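PDB 6BZN: halogenase PltM from Pseudomonas fluorescens, which halogenates phenolic substrates with unusual breadth of substrate and halide, probably as an FAD-dependent enzyme of the tryptophan halogenase family. Local coordinates for residues A[464-478]-A[494-506]. Numbering follows the deposited sequence.
Sequences SPAYESLFRQSCQVM and ALHELIKEHEAEL
His502 reaches across to helix 465-478 and lodges as a knob among Ala466, Ser469, Leu470 and Gln473. Its ring is held by both nitrogens: ND1 donates to Leu498 O one turn back at 2.9 Å, with that oxygen almost in the ring plane, while NE2 shares a hydrogen bond with Ser469 OG, 2.9 Å away at the ring edge. Leu470 CB sits over a face in a CH-pi contact, 3.9 Å from the ring centroid and 16° off the normal. Replacing the imidazole with an alanine is likely to leave Ser469 OG without this partner across the interface and to open a gap beside Leu470.

One turn back, Leu498 is the second knob, among Leu470, Gln473, Ser474 and Val477. Its CD1 meets Val477 CG2 at 3.8 Å, the two side chains running alongside each other in opposite senses, and CD2 lies against the Gln473 amide. Leu470 CG is turned away from the backbone N (chi1 171°), which carries CD1 to Leu498 CB and CD2 toward Leu506 CD1. Farther along, the Leu495 and Met478 side chains cross at about a right angle, CD1 of Leu495 3.8 Å from SD of Met478. Two waters bridge the Gln473 amide to the Glu501 carboxylate, and a third links Ser464 OG to Glu505 O.

Helix 410-441 covers the Tyr467, Ser474 and Leu495 side. With axes 9.9 Å apart and 172° between their directions, these helices form an antiparallel helical hairpin with knobs-into-holes packing, near the C-terminus and away from the flavin site.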
loop_
_atom_site.group_PDB
_atom_site.type_symbol
_atom_site.label_atom_id
_atom_site.label_comp_id
_atom_site.label_asym_id
_atom_site.label_seq_id
_atom_site.Cartn_x
_atom_site.Cartn_y
_atom_site.Cartn_z
ATOM N N SER A 464 -7.440 6.837 17.739
ATOM C CA SER A 464 -7.180 8.107 18.454
ATOM C C SER A 464 -8.152 9.224 18.047
ATOM O O SER A 464 -8.016 9.780 16.961
ATOM C CB SER A 464 -5.755 8.580 18.179
ATOM O OG SER A 464 -5.559 9.907 18.666
ATOM N N PRO A 465 -9.126 9.578 18.916
ATOM C CA PRO A 465 -10.009 10.678 18.502
ATOM C C PRO A 465 -9.267 12.010 18.270
ATOM O O PRO A 465 -9.628 12.767 17.371
ATOM C CB PRO A 465 -11.019 10.794 19.653
ATOM C CG PRO A 465 -10.936 9.505 20.390
ATOM C CD PRO A 465 -9.550 8.973 20.195
ATOM N N ALA A 466 -8.234 12.288 19.053
ATOM C CA ALA A 466 -7.456 13.508 18.865
ATOM C C ALA A 466 -6.763 13.527 17.498
ATOM O O ALA A 466 -6.826 14.539 16.780
ATOM C CB ALA A 466 -6.436 13.690 19.980
ATOM N N TYR A 467 -6.135 12.415 17.117
ATOM C CA TYR A 467 -5.490 12.374 15.804
ATOM C C TYR A 467 -6.517 12.550 14.685
ATOM O O TYR A 467 -6.293 13.315 13.750
ATOM C CB TYR A 467 -4.656 11.100 15.529
ATOM C CG TYR A 467 -4.165 11.201 14.117
ATOM C CD1 TYR A 467 -3.151 12.094 13.791
ATOM C CD2 TYR A 467 -4.834 10.566 13.074
ATOM C CE1 TYR A 467 -2.757 12.286 12.478
ATOM C CE2 TYR A 467 -4.455 10.761 11.754
ATOM C CZ TYR A 467 -3.410 11.612 11.462
ATOM O OH TYR A 467 -3.004 11.819 10.166
ATOM N N GLU A 468 -7.641 11.856 14.769
ATOM C CA GLU A 468 -8.613 11.921 13.683
ATOM C C GLU A 468 -9.244 13.305 13.558
ATOM O O GLU A 468 -9.634 13.717 12.466
ATOM C CB GLU A 468 -9.633 10.793 13.803
ATOM C CG GLU A 468 -9.010 9.390 13.775
ATOM C CD GLU A 468 -8.088 9.101 12.571
ATOM O OE1 GLU A 468 -8.238 9.738 11.507
ATOM O OE2 GLU A 468 -7.216 8.199 12.676
ATOM N N SER A 469 -9.305 14.035 14.673
ATOM C CA SER A 469 -9.645 15.464 14.656
ATOM C C SER A 469 -8.601 16.288 13.878
ATOM O O SER A 469 -8.958 17.140 13.038
ATOM C CB SER A 469 -9.782 15.993 16.095
ATOM O OG SER A 469 -9.916 17.408 16.102
ATOM N N LEU A 470 -7.317 16.047 14.151
ATOM C CA LEU A 470 -6.245 16.701 13.398
ATOM C C LEU A 470 -6.338 16.384 11.908
ATOM O O LEU A 470 -6.257 17.291 11.075
ATOM C CB LEU A 470 -4.858 16.324 13.936
ATOM C CG LEU A 470 -3.645 16.760 13.119
ATOM C CD1 LEU A 470 -3.523 18.270 13.019
ATOM C CD2 LEU A 470 -2.391 16.149 13.731
ATOM N N PHE A 471 -6.527 15.100 11.578
ATOM C CA PHE A 471 -6.584 14.697 10.185
ATOM C C PHE A 471 -7.759 15.347 9.455
ATOM O O PHE A 471 -7.570 15.924 8.399
ATOM C CB PHE A 471 -6.645 13.184 10.082
ATOM C CG PHE A 471 -6.650 12.670 8.670
ATOM C CD1 PHE A 471 -5.477 12.574 7.960
ATOM C CD2 PHE A 471 -7.840 12.275 8.064
ATOM C CE1 PHE A 471 -5.469 12.082 6.672
ATOM C CE2 PHE A 471 -7.840 11.783 6.767
ATOM C CZ PHE A 471 -6.663 11.691 6.069
ATOM N N ARG A 472 -8.952 15.276 10.041
ATOM C CA ARG A 472 -10.165 15.863 9.454
ATOM C C ARG A 472 -9.986 17.372 9.192
ATOM O O ARG A 472 -10.197 17.854 8.072
ATOM C CB ARG A 472 -11.363 15.577 10.381
ATOM C CG ARG A 472 -12.726 16.076 9.925
ATOM C CD ARG A 472 -13.839 15.754 10.931
ATOM N NE ARG A 472 -13.508 16.090 12.329
ATOM C CZ ARG A 472 -13.513 17.319 12.864
ATOM N NH1 ARG A 472 -13.832 18.402 12.145
ATOM N NH2 ARG A 472 -13.191 17.475 14.145
ATOM N N GLN A 473 -9.543 18.100 10.213
ATOM C CA GLN A 473 -9.363 19.551 10.089
ATOM C C GLN A 473 -8.239 19.944 9.125
ATOM O O GLN A 473 -8.382 20.897 8.358
ATOM C CB GLN A 473 -9.149 20.188 11.461
ATOM C CG GLN A 473 -10.366 20.080 12.364
ATOM C CD GLN A 473 -10.130 20.741 13.713
ATOM O OE1 GLN A 473 -9.972 20.071 14.734
ATOM N NE2 GLN A 473 -10.069 22.051 13.714
ATOM N N SER A 474 -7.136 19.196 9.143
ATOM C CA SER A 474 -6.042 19.432 8.194
ATOM C C SER A 474 -6.447 19.204 6.737
ATOM O O SER A 474 -6.050 19.983 5.871
ATOM C CB SER A 474 -4.826 18.566 8.539
ATOM O OG SER A 474 -4.369 18.871 9.840
ATOM N N CYS A 475 -7.219 18.145 6.468
ATOM C CA CYS A 475 -7.736 17.904 5.113
ATOM C C CYS A 475 -8.692 19.009 4.666
ATOM O O CYS A 475 -8.639 19.423 3.509
ATOM C CB CYS A 475 -8.419 16.537 5.002
ATOM S SG CYS A 475 -7.262 15.156 5.131
ATOM N N GLN A 476 -9.535 19.492 5.584
ATOM C CA GLN A 476 -10.428 20.641 5.317
ATOM C C GLN A 476 -9.622 21.868 4.916
ATOM O O GLN A 476 -9.989 22.545 3.954
ATOM C CB GLN A 476 -11.311 20.989 6.530
ATOM C CG GLN A 476 -12.420 19.992 6.801
ATOM C CD GLN A 476 -13.068 20.125 8.186
ATOM O OE1 GLN A 476 -12.763 21.043 8.962
ATOM N NE2 GLN A 476 -13.976 19.195 8.501
ATOM N N VAL A 477 -8.525 22.136 5.640
ATOM C CA VAL A 477 -7.623 23.248 5.313
ATOM C C VAL A 477 -7.071 23.085 3.896
ATOM O O VAL A 477 -7.093 24.046 3.109
ATOM C CB VAL A 477 -6.450 23.410 6.330
ATOM C CG1 VAL A 477 -5.376 24.351 5.796
ATOM C CG2 VAL A 477 -6.964 23.907 7.677
ATOM N N MET A 478 -6.588 21.881 3.571
ATOM C CA MET A 478 -6.026 21.628 2.236
ATOM C C MET A 478 -7.043 21.713 1.104
ATOM O O MET A 478 -6.734 22.275 0.056
ATOM C CB MET A 478 -5.322 20.274 2.179
ATOM C CG MET A 478 -4.091 20.167 3.065
ATOM S SD MET A 478 -2.856 21.463 2.806
ATOM C CE MET A 478 -2.428 21.217 1.092
ATOM N N ALA A 494 -1.790 27.598 8.971
ATOM C CA ALA A 494 -3.024 27.000 9.483
ATOM C C ALA A 494 -2.790 25.537 9.888
ATOM O O ALA A 494 -3.240 25.101 10.962
ATOM C CB ALA A 494 -4.139 27.109 8.449
ATOM N N LEU A 495 -2.062 24.785 9.054
ATOM C CA LEU A 495 -1.687 23.421 9.428
ATOM C C LEU A 495 -0.814 23.387 10.686
ATOM O O LEU A 495 -1.043 22.578 11.574
ATOM C CB LEU A 495 -0.978 22.695 8.283
ATOM C CG LEU A 495 -1.771 22.400 7.011
ATOM C CD1 LEU A 495 -0.837 21.805 5.961
ATOM C CD2 LEU A 495 -2.944 21.476 7.274
ATOM N N HIS A 496 0.187 24.252 10.749
ATOM C CA HIS A 496 1.100 24.298 11.894
ATOM C C HIS A 496 0.334 24.540 13.207
ATOM O O HIS A 496 0.577 23.874 14.202
ATOM C CB HIS A 496 2.153 25.381 11.668
ATOM C CG HIS A 496 3.282 25.354 12.648
ATOM N ND1 HIS A 496 3.984 26.486 12.997
ATOM C CD2 HIS A 496 3.835 24.340 13.351
ATOM C CE1 HIS A 496 4.936 26.169 13.855
ATOM N NE2 HIS A 496 4.862 24.875 14.095
ATOM N N GLU A 497 -0.623 25.458 13.187
ATOM C CA GLU A 497 -1.428 25.750 14.385
ATOM C C GLU A 497 -2.287 24.544 14.803
ATOM O O GLU A 497 -2.396 24.238 15.999
ATOM C CB GLU A 497 -2.273 27.011 14.171
ATOM C CG GLU A 497 -1.452 28.296 14.006
ATOM C CD GLU A 497 -0.662 28.677 15.259
ATOM O OE1 GLU A 497 -1.192 28.485 16.370
ATOM O OE2 GLU A 497 0.500 29.147 15.139
ATOM N N LEU A 498 -2.866 23.841 13.824
ATOM C CA LEU A 498 -3.567 22.580 14.099
ATOM C C LEU A 498 -2.650 21.531 14.745
ATOM O O LEU A 498 -3.047 20.868 15.707
ATOM C CB LEU A 498 -4.210 22.013 12.814
ATOM C CG LEU A 498 -5.395 22.812 12.255
ATOM C CD1 LEU A 498 -5.833 22.281 10.900
ATOM C CD2 LEU A 498 -6.553 22.809 13.246
ATOM N N ILE A 499 -1.428 21.394 14.239
ATOM C CA ILE A 499 -0.481 20.426 14.805
ATOM C C ILE A 499 -0.174 20.800 16.274
ATOM O O ILE A 499 -0.221 19.950 17.160
ATOM C CB ILE A 499 0.809 20.305 13.959
ATOM C CG1 ILE A 499 0.492 19.724 12.572
ATOM C CG2 ILE A 499 1.844 19.434 14.665
ATOM C CD1 ILE A 499 1.592 19.896 11.545
ATOM N N LYS A 500 0.109 22.075 16.523
ATOM C CA LYS A 500 0.356 22.567 17.884
ATOM C C LYS A 500 -0.811 22.301 18.836
ATOM O O LYS A 500 -0.606 21.869 19.960
ATOM C CB LYS A 500 0.719 24.058 17.839
ATOM C CG LYS A 500 2.143 24.263 17.355
ATOM C CD LYS A 500 2.373 25.569 16.622
ATOM C CE LYS A 500 2.310 26.761 17.537
ATOM N NZ LYS A 500 2.705 27.984 16.779
ATOM N N GLU A 501 -2.024 22.537 18.356
ATOM C CA GLU A 501 -3.247 22.286 19.112
ATOM C C GLU A 501 -3.407 20.818 19.548
ATOM O O GLU A 501 -3.841 20.550 20.666
ATOM C CB GLU A 501 -4.455 22.719 18.273
ATOM C CG GLU A 501 -5.800 22.606 18.978
ATOM C CD GLU A 501 -6.978 22.815 18.053
ATOM O OE1 GLU A 501 -8.097 22.481 18.480
ATOM O OE2 GLU A 501 -6.797 23.296 16.909
ATOM N N HIS A 502 -3.055 19.884 18.666
ATOM C CA HIS A 502 -3.286 18.454 18.904
ATOM C C HIS A 502 -2.091 17.697 19.454
ATOM O O HIS A 502 -2.228 16.557 19.882
ATOM C CB HIS A 502 -3.750 17.799 17.598
ATOM C CG HIS A 502 -5.120 18.230 17.187
ATOM N ND1 HIS A 502 -5.358 19.395 16.497
ATOM C CD2 HIS A 502 -6.328 17.661 17.395
ATOM C CE1 HIS A 502 -6.656 19.517 16.279
ATOM N NE2 HIS A 502 -7.267 18.479 16.819
ATOM N N GLU A 503 -0.933 18.350 19.471
ATOM C CA GLU A 503 0.351 17.697 19.705
ATOM C C GLU A 503 0.463 16.963 21.042
ATOM O O GLU A 503 1.126 15.932 21.145
ATOM C CB GLU A 503 1.458 18.752 19.603
ATOM C CG GLU A 503 2.836 18.173 19.479
ATOM C CD GLU A 503 3.848 19.163 18.966
ATOM O OE1 GLU A 503 3.671 20.388 19.189
ATOM O OE2 GLU A 503 4.830 18.692 18.344
ATOM N N ALA A 504 -0.204 17.479 22.066
ATOM C CA ALA A 504 -0.158 16.850 23.390
ATOM C C ALA A 504 -0.735 15.429 23.396
ATOM O O ALA A 504 -0.335 14.613 24.228
ATOM C CB ALA A 504 -0.876 17.719 24.407
ATOM N N GLU A 505 -1.654 15.141 22.467
ATOM C CA GLU A 505 -2.317 13.841 22.380
ATOM C C GLU A 505 -1.713 12.915 21.309
ATOM O O GLU A 505 -2.292 11.869 21.013
ATOM C CB GLU A 505 -3.817 14.063 22.158
ATOM C CG GLU A 505 -4.454 14.947 23.235
ATOM C CD GLU A 505 -5.804 15.530 22.844
ATOM O OE1 GLU A 505 -6.832 14.985 23.299
ATOM O OE2 GLU A 505 -5.850 16.532 22.090
ATOM N N LEU A 506 -0.561 13.294 20.743
ATOM C CA LEU A 506 0.169 12.486 19.767
ATOM C C LEU A 506 1.394 11.886 20.450
ATOM O O LEU A 506 1.676 12.180 21.621
ATOM C CB LEU A 506 0.615 13.351 18.573
ATOM C CG LEU A 506 -0.426 14.229 17.858
ATOM C CD1 LEU A 506 0.226 15.089 16.783
ATOM C CD2 LEU A 506 -1.564 13.413 17.277
HETATM O O HOH W 1 -4.101 9.850 20.728
HETATM O O HOH W 2 -9.170 23.731 15.526
HETATM O O HOH W 3 -10.242 21.056 17.430
#